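Local coordinates for protein ABC transporter (Thermotoga maritima, PDB 1JI0) that binds ATP and probably hydrolyses it to drive the transport of branched-chain amino acids across the membrane, at residues A[27-32]-A[189-194]; A[41-46]-A[210-215]; A[81-86]-A[160-165]. All blocks are in the same frame, centred on the assembly; numbering follows the deposited sequence.

Overall arrangement
All three contacts reach the mixed, mainly parallel sheet that forms the centre of this ABC ATPase. Contact 3 lies nearest the centre of the chain and is buried: two neighbouring parallel strands joined by a ladder of backbone bonds. Contact 1 is partly buried. It sets strand 25-30 of the antiparallel sheet against strand 192-196, mostly through apolar side chains and one hydroxyl. Contact 2 is buried too, but it backs a loop rather than a strand, and its polar chemistry is turned to phosphate. Contacts 1 and 3 share a border, since strands 192-196 and 160-164 are neighbours. Contacts 2 and 3 both reach ATP, and Asp164 touches Thr46 there.

Contact 1 (A[27-32]-A[189-194]); sequences LKVPRG and GTTILL
Val29 lays its CG1 methyl against the CG2 methyl of Thr191, 3.5 Å away, and the two side chains approach at a slant. CG1 is anti to the backbone N (chi1 -174°), which also brings it near the carbonyl O of Ile192. The other branch, CG2, meets the fork of Leu193 and stands 4.0 Å from its CD2. Here the side chains cross at about a right angle. Val29 therefore covers two residues of 189-194 that face the same way, Thr191 and Leu193.

Thr191 divides its work between its two branches. Its methyl CG2 also packs on the backbone O of Pro30, at 3.4 Å. Its hydroxyl OG1 lies beside its own backbone N (chi1 -56°) and accepts a hydrogen bond from Gly32 N. That bond is 2.9 Å long and nearly straight, 164° at the hydrogen. It ties down the turn that follows strand 25-30, where Gly32 has a positive phi. An alanine in place of Thr191 would probably leave Gly32 N without this acceptor and open a small gap beside Val29 CG1. Further along, the CA of Gly32 rests 3.8 Å from the carbonyl O of Gly189. Gly189 ends the preceding helix in a Schellman motif.

Arg31 starts away from 189-194, and its NE donates to the backbone O of Ser3. The contact joins two sheets of the ABC ATPase fold. Strand 5-16 pairs with strand 25-30, and its Val6 also touches Val29 and Thr191. Val35 of strand 34-38 packs on Val29 and Leu193. Helix 172-187 covers the other face of strand 192-196, through Ile182 against Ile192.

Contact 2 (A[41-46]-A[210-215]); sequences NGAGKT and YVLETG. With ATP (adenosine-5'-triphosphate), chain B.
Oxygen O1B of the ATP beta-phosphate is gripped from several sides. Gly42 N donates to it at 2.8 Å, and Lys45 NZ reaches it at the same length. Gly44 N adds a weak, long bond, although a straight one, 168° at the hydrogen. The lysine chain bends at both chi3 and chi4 (-60° and -61°), which turns the amine back toward the phosphate. The same NZ is also bonded to the backbone O of Gly39, so the loop itself steadies the amine. This is the P-loop, or Walker A motif: a glycine-rich turn that wraps phosphate in backbone amides and runs into helix 45-52, with Gly44 at the N-cap. Gly42 and Gly44 both have positive phi, with backbone angles that would press any side chain on the carbonyl O before it.

Behind this loop lies the end of strand 208-213. Gly215 N donates to Ala43 O at 2.9 Å, tying the strand end to the loop. Leu212 packs beside this bond, its CG 3.5 Å from Ala43 O. Its CD2 methyl sits 3.4 Å from Gly44 C and also touches the backbone N and the CG of Lys45. Its CG packs on Ala43 CB, 4.1 Å away. That CB lies as close as 3.3 Å to Leu212 O. Leu212 also touches Leu37 of strand 34-38 and Ile25 of strand 25-30.

Contact 3 (A[81-86]-A[160-165]); sequences MGIALV and LLMMDE. With ATP (adenosine-5'-triphosphate), chain B.
Ala84 uses both backbone groups in a parallel pair of strands: its O accepts from Met162 N at 2.8 Å and its N donates to Leu160 O. Met162 O accepts from Val86 N at 2.9 Å. The ladder begins at Gly82 O, which accepts from Leu160 N, and closes at Val86 O, which takes Asp164 N at 172°. One water lies 2.9 Å from both Val86 O and Asp164 O. It has further acceptors in reach, so it need not serve both at once. Two weaker CA-H...O contacts support the ladder, from Leu85 CA to Met162 O and from Met163 CA to Val86 O.

Ile83 CG2 lies 4.1 Å from both Leu160 CD1 and the selenium of Met162, a selenomethionine. On the other face Val86 CG2 meets Leu161 CD1, and helix 142-154 covers both residues.

Past the ladder, Asp164 OD2 lies against Thr46 OG1, in a hydrogen bond modelled so short that its detail is doubtful. Glu165 OE2 approaches the ATP gamma-phosphate, 3.2 Å from O1G. A hydrophobic strand that ends in Asp164, with Glu165 just beyond it beside the nucleotide, is the Walker B motif of ABC ATPases.

Contact 1 (A[27-32]-A[189-194])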
loop_
_atom_site.group_PDB
_atom_site.type_symbol
_atom_site.label_atom_id
_atom_site.label_comp_id
_atom_site.label_asym_id
_atom_site.label_seq_id
_atom_site.Cartn_x
_atom_site.Cartn_y
_atom_site.Cartn_z
ATOM N N LEU A 27 -3.424 -14.825 -1.896
ATOM C CA LEU A 27 -2.282 -13.932 -2.092
ATOM C C LEU A 27 -1.281 -14.141 -0.979
ATOM O O LEU A 27 -1.654 -14.492 0.133
ATOM C CB LEU A 27 -2.682 -12.460 -1.997
ATOM C CG LEU A 27 -3.846 -11.796 -2.710
ATOM C CD1 LEU A 27 -4.103 -10.452 -2.020
ATOM C CD2 LEU A 27 -3.531 -11.610 -4.181
ATOM N N LYS A 28 -0.010 -13.887 -1.276
ATOM C CA LYS A 28 1.044 -13.981 -0.275
ATOM C C LYS A 28 1.958 -12.791 -0.478
ATOM O O LYS A 28 2.255 -12.421 -1.613
ATOM C CB LYS A 28 1.838 -15.280 -0.427
ATOM C CG LYS A 28 1.055 -16.517 -0.039
ATOM C CD LYS A 28 1.957 -17.740 0.005
ATOM C CE LYS A 28 1.153 -19.002 0.251
ATOM N NZ LYS A 28 2.032 -20.206 0.193
ATOM N N VAL A 29 2.369 -12.163 0.615
ATOM C CA VAL A 29 3.278 -11.020 0.537
ATOM C C VAL A 29 4.499 -11.410 1.374
ATOM O O VAL A 29 4.465 -11.329 2.601
ATOM C CB VAL A 29 2.627 -9.741 1.120
ATOM C CG1 VAL A 29 3.535 -8.547 0.886
ATOM C CG2 VAL A 29 1.251 -9.508 0.468
ATOM N N PRO A 30 5.582 -11.867 0.715
ATOM C CA PRO A 30 6.810 -12.280 1.410
ATOM C C PRO A 30 7.545 -11.121 2.070
ATOM O O PRO A 30 7.529 -9.992 1.568
ATOM C CB PRO A 30 7.651 -12.926 0.296
ATOM C CG PRO A 30 6.604 -13.357 -0.740
ATOM C CD PRO A 30 5.671 -12.168 -0.726
ATOM N N ARG A 31 8.202 -11.423 3.188
ATOM C CA ARG A 31 8.956 -10.435 3.945
ATOM C C ARG A 31 9.996 -9.759 3.062
ATOM O O ARG A 31 10.703 -10.428 2.309
ATOM C CB ARG A 31 9.650 -11.110 5.139
ATOM C CG ARG A 31 10.575 -10.189 5.960
ATOM C CD ARG A 31 10.940 -10.844 7.289
ATOM N NE ARG A 31 9.726 -11.167 8.042
ATOM C CZ ARG A 31 8.991 -10.278 8.710
ATOM N NH1 ARG A 31 9.350 -9.005 8.743
ATOM N NH2 ARG A 31 7.864 -10.653 9.304
ATOM N N GLY A 32 10.071 -8.433 3.155
ATOM C CA GLY A 32 11.047 -7.670 2.392
ATOM C C GLY A 32 10.755 -7.459 0.919
ATOM O O GLY A 32 11.572 -6.880 0.208
ATOM N N GLY A 189 14.037 -2.429 3.767
ATOM C CA GLY A 189 13.492 -3.625 4.389
ATOM C C GLY A 189 11.984 -3.720 4.542
ATOM O O GLY A 189 11.449 -4.791 4.823
ATOM N N THR A 190 11.291 -2.613 4.342
ATOM C CA THR A 190 9.845 -2.585 4.491
ATOM C C THR A 190 9.077 -3.432 3.471
ATOM O O THR A 190 9.286 -3.318 2.267
ATOM C CB THR A 190 9.353 -1.133 4.430
ATOM O OG1 THR A 190 10.073 -0.358 5.398
ATOM C CG2 THR A 190 7.879 -1.049 4.735
ATOM N N THR A 191 8.188 -4.283 3.969
ATOM C CA THR A 191 7.365 -5.138 3.124
ATOM C C THR A 191 6.193 -4.292 2.659
ATOM O O THR A 191 5.550 -3.619 3.467
ATOM C CB THR A 191 6.842 -6.348 3.917
ATOM O OG1 THR A 191 7.953 -7.055 4.476
ATOM C CG2 THR A 191 6.052 -7.282 3.012
ATOM N N ILE A 192 5.917 -4.324 1.362
ATOM C CA ILE A 192 4.849 -3.519 0.781
ATOM C C ILE A 192 3.831 -4.278 -0.061
ATOM O O ILE A 192 4.193 -5.184 -0.816
ATOM C CB ILE A 192 5.457 -2.410 -0.129
ATOM C CG1 ILE A 192 6.331 -1.477 0.704
ATOM C CG2 ILE A 192 4.347 -1.636 -0.850
ATOM C CD1 ILE A 192 7.132 -0.479 -0.121
ATOM N N LEU A 193 2.558 -3.903 0.081
ATOM C CA LEU A 193 1.476 -4.464 -0.728
ATOM C C LEU A 193 0.938 -3.232 -1.451
ATOM O O LEU A 193 0.334 -2.345 -0.843
ATOM C CB LEU A 193 0.374 -5.126 0.118
ATOM C CG LEU A 193 -0.743 -5.767 -0.734
ATOM C CD1 LEU A 193 -0.142 -6.556 -1.868
ATOM C CD2 LEU A 193 -1.592 -6.707 0.087
ATOM N N LEU A 194 1.191 -3.179 -2.753
ATOM C CA LEU A 194 0.817 -2.053 -3.587
ATOM C C LEU A 194 -0.322 -2.356 -4.549
ATOM O O LEU A 194 -0.222 -3.267 -5.372
ATOM C CB LEU A 194 2.057 -1.612 -4.378
ATOM C CG LEU A 194 1.976 -0.520 -5.442
ATOM C CD1 LEU A 194 1.748 0.839 -4.765
ATOM C CD2 LEU A 194 3.270 -0.498 -6.247
#

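Contact 2 (A[41-46]-A[210-215])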
loop_
_atom_site.group_PDB
_atom_site.type_symbol
_atom_site.label_atom_id
_atom_site.label_comp_id
_atom_site.label_asym_id
_atom_site.label_seq_id
_atom_site.Cartn_x
_atom_site.Cartn_y
_atom_site.Cartn_z
ATOM N N ASN A 41 -10.381 -0.614 -13.054
ATOM C CA ASN A 41 -11.221 -0.003 -12.037
ATOM C C ASN A 41 -12.452 -0.867 -11.770
ATOM O O ASN A 41 -13.157 -1.266 -12.695
ATOM C CB ASN A 41 -11.647 1.390 -12.488
ATOM C CG ASN A 41 -11.978 2.288 -11.326
ATOM O OD1 ASN A 41 -12.986 2.102 -10.644
ATOM N ND2 ASN A 41 -11.115 3.267 -11.077
ATOM N N GLY A 42 -12.700 -1.161 -10.500
ATOM C CA GLY A 42 -13.841 -1.984 -10.149
ATOM C C GLY A 42 -13.509 -3.463 -10.046
ATOM O O GLY A 42 -14.398 -4.301 -9.890
ATOM N N ALA A 43 -12.225 -3.793 -10.138
ATOM C CA ALA A 43 -11.793 -5.182 -10.052
ATOM C C ALA A 43 -11.913 -5.713 -8.622
ATOM O O ALA A 43 -12.070 -6.914 -8.411
ATOM C CB ALA A 43 -10.353 -5.308 -10.542
ATOM N N GLY A 44 -11.840 -4.812 -7.645
ATOM C CA GLY A 44 -11.940 -5.215 -6.255
ATOM C C GLY A 44 -10.662 -4.972 -5.474
ATOM O O GLY A 44 -10.468 -5.527 -4.397
ATOM N N LYS A 45 -9.792 -4.122 -6.009
ATOM C CA LYS A 45 -8.515 -3.820 -5.369
ATOM C C LYS A 45 -8.617 -3.170 -3.987
ATOM O O LYS A 45 -7.978 -3.624 -3.038
ATOM C CB LYS A 45 -7.671 -2.935 -6.299
ATOM C CG LYS A 45 -7.349 -3.573 -7.642
ATOM C CD LYS A 45 -6.456 -2.675 -8.495
ATOM C CE LYS A 45 -7.105 -1.326 -8.778
ATOM N NZ LYS A 45 -8.382 -1.460 -9.538
ATOM N N THR A 46 -9.392 -2.094 -3.879
ATOM C CA THR A 46 -9.573 -1.386 -2.611
ATOM C C THR A 46 -10.308 -2.274 -1.613
ATOM O O THR A 46 -10.024 -2.242 -0.419
ATOM C CB THR A 46 -10.390 -0.088 -2.797
ATOM O OG1 THR A 46 -9.617 0.854 -3.543
ATOM C CG2 THR A 46 -10.743 0.537 -1.445
ATOM N N TYR A 210 -0.148 -9.717 -8.929
ATOM C CA TYR A 210 -1.391 -10.471 -9.038
ATOM C C TYR A 210 -2.342 -9.641 -9.902
ATOM O O TYR A 210 -2.501 -8.442 -9.682
ATOM C CB TYR A 210 -2.029 -10.680 -7.663
ATOM C CG TYR A 210 -1.279 -11.599 -6.736
ATOM C CD1 TYR A 210 -0.279 -11.115 -5.895
ATOM C CD2 TYR A 210 -1.583 -12.961 -6.684
ATOM C CE1 TYR A 210 0.398 -11.970 -5.018
ATOM C CE2 TYR A 210 -0.913 -13.814 -5.819
ATOM C CZ TYR A 210 0.072 -13.316 -4.993
ATOM O OH TYR A 210 0.743 -14.171 -4.156
ATOM N N VAL A 211 -2.964 -10.275 -10.890
ATOM C CA VAL A 211 -3.887 -9.569 -11.769
ATOM C C VAL A 211 -5.312 -9.913 -11.358
ATOM O O VAL A 211 -5.758 -11.047 -11.522
ATOM C CB VAL A 211 -3.670 -9.955 -13.249
ATOM C CG1 VAL A 211 -4.620 -9.155 -14.134
ATOM C CG2 VAL A 211 -2.240 -9.666 -13.658
ATOM N N LEU A 212 -6.011 -8.920 -10.814
ATOM C CA LEU A 212 -7.386 -9.073 -10.352
ATOM C C LEU A 212 -8.384 -8.597 -11.418
ATOM O O LEU A 212 -8.300 -7.469 -11.902
ATOM C CB LEU A 212 -7.575 -8.270 -9.054
ATOM C CG LEU A 212 -8.876 -8.330 -8.235
ATOM C CD1 LEU A 212 -9.048 -9.696 -7.582
ATOM C CD2 LEU A 212 -8.824 -7.258 -7.143
ATOM N N GLU A 213 -9.315 -9.472 -11.786
ATOM C CA GLU A 213 -10.346 -9.153 -12.772
ATOM C C GLU A 213 -11.682 -9.626 -12.224
ATOM O O GLU A 213 -11.883 -10.821 -12.009
ATOM C CB GLU A 213 -10.078 -9.853 -14.105
ATOM C CG GLU A 213 -8.798 -9.421 -14.793
ATOM C CD GLU A 213 -8.766 -9.808 -16.266
ATOM O OE1 GLU A 213 -9.209 -10.931 -16.600
ATOM O OE2 GLU A 213 -8.291 -8.992 -17.091
ATOM N N THR A 214 -12.586 -8.679 -11.994
ATOM C CA THR A 214 -13.913 -8.968 -11.458
ATOM C C THR A 214 -13.856 -9.906 -10.251
ATOM O O THR A 214 -14.443 -10.987 -10.261
ATOM C CB THR A 214 -14.846 -9.573 -12.542
ATOM O OG1 THR A 214 -14.905 -8.691 -13.673
ATOM C CG2 THR A 214 -16.262 -9.737 -12.001
ATOM N N GLY A 215 -13.121 -9.488 -9.222
ATOM C CA GLY A 215 -13.027 -10.268 -8.002
ATOM C C GLY A 215 -12.233 -11.563 -7.995
ATOM O O GLY A 215 -12.258 -12.281 -7.001
HETATM P PG ATP B . -10.331 1.773 -6.278
HETATM O O1G ATP B . -10.286 2.970 -7.137
HETATM O O2G ATP B . -9.010 1.198 -5.941
HETATM O O3G ATP B . -11.319 1.895 -5.147
HETATM P PB ATP B . -11.060 -0.974 -7.042
HETATM O O1B ATP B . -10.942 -1.656 -8.370
HETATM O O2B ATP B . -10.151 -1.367 -5.981
HETATM O O3B ATP B . -10.919 0.636 -7.267
HETATM P PA ATP B . -13.399 -1.563 -5.366
HETATM O O1A ATP B . -13.199 -0.618 -4.257
HETATM O O2A ATP B . -13.244 -3.013 -5.081
HETATM O O3A ATP B . -12.546 -1.090 -6.635
HETATM O "O5'" ATP B . -14.821 -1.301 -5.957
HETATM C "C5'" ATP B . -15.301 -2.039 -7.085
HETATM C "C4'" ATP B . -16.337 -3.033 -6.700
HETATM O "O4'" ATP B . -17.497 -2.285 -6.232
HETATM C "C3'" ATP B . -16.836 -3.830 -7.880
HETATM O "O3'" ATP B . -16.855 -5.230 -7.541
HETATM C "C2'" ATP B . -18.201 -3.264 -8.146
HETATM O "O2'" ATP B . -19.118 -4.192 -8.716
HETATM C "C1'" ATP B . -18.674 -2.928 -6.722
HETATM N N9 ATP B . -19.848 -1.982 -6.600
HETATM C C8 ATP B . -20.042 -0.989 -5.660
HETATM N N7 ATP B . -21.156 -0.320 -5.775
HETATM C C5 ATP B . -21.757 -0.912 -6.877
HETATM C C6 ATP B . -22.997 -0.667 -7.544
HETATM N N6 ATP B . -23.818 0.280 -7.122
HETATM N N1 ATP B . -23.328 -1.426 -8.625
HETATM C C2 ATP B . -22.485 -2.382 -9.039
HETATM N N3 ATP B . -21.291 -2.718 -8.505
HETATM C C4 ATP B . -20.979 -1.927 -7.401
#

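Contact 3 (A[81-86]-A[160-165])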
loop_
_atom_site.group_PDB
_atom_site.type_symbol
_atom_site.label_atom_id
_atom_site.label_comp_id
_atom_site.label_asym_id
_atom_site.label_seq_id
_atom_site.Cartn_x
_atom_site.Cartn_y
_atom_site.Cartn_z
HETATM N N MSE A 81 -1.329 -3.747 15.317
HETATM C CA MSE A 81 -0.477 -4.906 15.091
HETATM C C MSE A 81 0.676 -4.607 14.146
HETATM O O MSE A 81 1.650 -5.357 14.092
HETATM C CB MSE A 81 -1.304 -6.064 14.547
HETATM C CG MSE A 81 -2.262 -6.618 15.579
HETATM SE SE MSE A 81 -3.224 -8.121 14.918
HETATM C CE MSE A 81 -2.007 -9.513 15.500
ATOM N N GLY A 82 0.568 -3.522 13.391
ATOM C CA GLY A 82 1.658 -3.184 12.494
ATOM C C GLY A 82 1.306 -3.049 11.031
ATOM O O GLY A 82 2.200 -2.858 10.203
ATOM N N ILE A 83 0.024 -3.152 10.697
ATOM C CA ILE A 83 -0.401 -3.001 9.311
ATOM C C ILE A 83 -0.840 -1.563 9.051
ATOM O O ILE A 83 -1.875 -1.126 9.548
ATOM C CB ILE A 83 -1.570 -3.948 8.957
ATOM C CG1 ILE A 83 -1.092 -5.398 8.988
ATOM C CG2 ILE A 83 -2.118 -3.615 7.565
ATOM C CD1 ILE A 83 -2.133 -6.393 8.538
ATOM N N ALA A 84 -0.041 -0.837 8.272
ATOM C CA ALA A 84 -0.333 0.549 7.924
ATOM C C ALA A 84 -0.965 0.635 6.539
ATOM O O ALA A 84 -0.526 -0.042 5.604
ATOM C CB ALA A 84 0.943 1.375 7.954
ATOM N N LEU A 85 -1.996 1.463 6.407
ATOM C CA LEU A 85 -2.673 1.638 5.131
ATOM C C LEU A 85 -2.723 3.099 4.703
ATOM O O LEU A 85 -3.160 3.959 5.464
ATOM C CB LEU A 85 -4.100 1.090 5.208
ATOM C CG LEU A 85 -5.065 1.471 4.077
ATOM C CD1 LEU A 85 -4.530 0.985 2.733
ATOM C CD2 LEU A 85 -6.430 0.867 4.350
ATOM N N VAL A 86 -2.241 3.375 3.494
ATOM C CA VAL A 86 -2.284 4.720 2.924
ATOM C C VAL A 86 -3.357 4.572 1.849
ATOM O O VAL A 86 -3.071 4.169 0.717
ATOM C CB VAL A 86 -0.948 5.127 2.263
ATOM C CG1 VAL A 86 -1.035 6.565 1.770
ATOM C CG2 VAL A 86 0.197 5.002 3.260
ATOM N N LEU A 160 3.926 -3.959 7.738
ATOM C CA LEU A 160 3.374 -4.165 6.406
ATOM C C LEU A 160 2.812 -2.827 5.941
ATOM O O LEU A 160 1.894 -2.281 6.565
ATOM C CB LEU A 160 2.253 -5.202 6.442
ATOM C CG LEU A 160 1.809 -5.910 5.152
ATOM C CD1 LEU A 160 0.311 -5.812 5.039
ATOM C CD2 LEU A 160 2.480 -5.324 3.915
ATOM N N LEU A 161 3.366 -2.286 4.861
ATOM C CA LEU A 161 2.880 -1.009 4.336
ATOM C C LEU A 161 1.992 -1.271 3.124
ATOM O O LEU A 161 2.457 -1.808 2.109
ATOM C CB LEU A 161 4.055 -0.108 3.945
ATOM C CG LEU A 161 3.752 1.235 3.258
ATOM C CD1 LEU A 161 2.924 2.124 4.177
ATOM C CD2 LEU A 161 5.064 1.939 2.897
HETATM N N MSE A 162 0.714 -0.914 3.236
HETATM C CA MSE A 162 -0.237 -1.098 2.144
HETATM C C MSE A 162 -0.536 0.275 1.554
HETATM O O MSE A 162 -0.679 1.253 2.290
HETATM C CB MSE A 162 -1.527 -1.749 2.651
HETATM C CG MSE A 162 -1.298 -3.085 3.366
HETATM SE SE MSE A 162 -2.888 -4.137 3.613
HETATM C CE MSE A 162 -2.839 -5.145 1.992
HETATM N N MSE A 163 -0.619 0.346 0.228
HETATM C CA MSE A 163 -0.871 1.611 -0.451
HETATM C C MSE A 163 -1.890 1.413 -1.567
HETATM O O MSE A 163 -1.740 0.521 -2.406
HETATM C CB MSE A 163 0.439 2.157 -1.026
HETATM C CG MSE A 163 1.575 2.265 -0.019
HETATM SE SE MSE A 163 3.228 2.946 -0.824
HETATM C CE MSE A 163 4.407 1.505 -0.386
ATOM N N ASP A 164 -2.928 2.242 -1.571
ATOM C CA ASP A 164 -3.977 2.143 -2.576
ATOM C C ASP A 164 -3.819 3.265 -3.590
ATOM O O ASP A 164 -4.045 4.441 -3.280
ATOM C CB ASP A 164 -5.365 2.217 -1.915
ATOM C CG ASP A 164 -6.487 1.783 -2.848
ATOM O OD1 ASP A 164 -6.223 1.489 -4.032
ATOM O OD2 ASP A 164 -7.648 1.729 -2.401
ATOM N N GLU A 165 -3.415 2.880 -4.799
ATOM C CA GLU A 165 -3.200 3.794 -5.914
ATOM C C GLU A 165 -2.441 5.052 -5.526
ATOM O O GLU A 165 -2.951 6.158 -5.661
ATOM C CB GLU A 165 -4.537 4.161 -6.546
ATOM C CG GLU A 165 -5.392 2.944 -6.808
ATOM C CD GLU A 165 -6.084 3.006 -8.134
ATOM O OE1 GLU A 165 -5.422 3.389 -9.120
ATOM O OE2 GLU A 165 -7.286 2.669 -8.198
HETATM P PG ATP B . -10.331 1.773 -6.278
HETATM O O1G ATP B . -10.286 2.970 -7.137
HETATM O O2G ATP B . -9.010 1.198 -5.941
HETATM O O3G ATP B . -11.319 1.895 -5.147
HETATM P PB ATP B . -11.060 -0.974 -7.042
HETATM O O1B ATP B . -10.942 -1.656 -8.370
HETATM O O2B ATP B . -10.151 -1.367 -5.981
HETATM O O3B ATP B . -10.919 0.636 -7.267
HETATM P PA ATP B . -13.399 -1.563 -5.366
HETATM O O1A ATP B . -13.199 -0.618 -4.257
HETATM O O2A ATP B . -13.244 -3.013 -5.081
HETATM O O3A ATP B . -12.546 -1.090 -6.635
HETATM O "O5'" ATP B . -14.821 -1.301 -5.957
HETATM C "C5'" ATP B . -15.301 -2.039 -7.085
HETATM C "C4'" ATP B . -16.337 -3.033 -6.700
HETATM O "O4'" ATP B . -17.497 -2.285 -6.232
HETATM C "C3'" ATP B . -16.836 -3.830 -7.880
HETATM O "O3'" ATP B . -16.855 -5.230 -7.541
HETATM C "C2'" ATP B . -18.201 -3.264 -8.146
HETATM O "O2'" ATP B . -19.118 -4.192 -8.716
HETATM C "C1'" ATP B . -18.674 -2.928 -6.722
HETATM N N9 ATP B . -19.848 -1.982 -6.600
HETATM C C8 ATP B . -20.042 -0.989 -5.660
HETATM N N7 ATP B . -21.156 -0.320 -5.775
HETATM C C5 ATP B . -21.757 -0.912 -6.877
HETATM C C6 ATP B . -22.997 -0.667 -7.544
HETATM N N6 ATP B . -23.818 0.280 -7.122
HETATM N N1 ATP B . -23.328 -1.426 -8.625
HETATM C C2 ATP B . -22.485 -2.382 -9.039
HETATM N N3 ATP B . -21.291 -2.718 -8.505
HETATM C C4 ATP B . -20.979 -1.927 -7.401
HETATM O O HOH W 1 -2.047 5.591 -1.532
#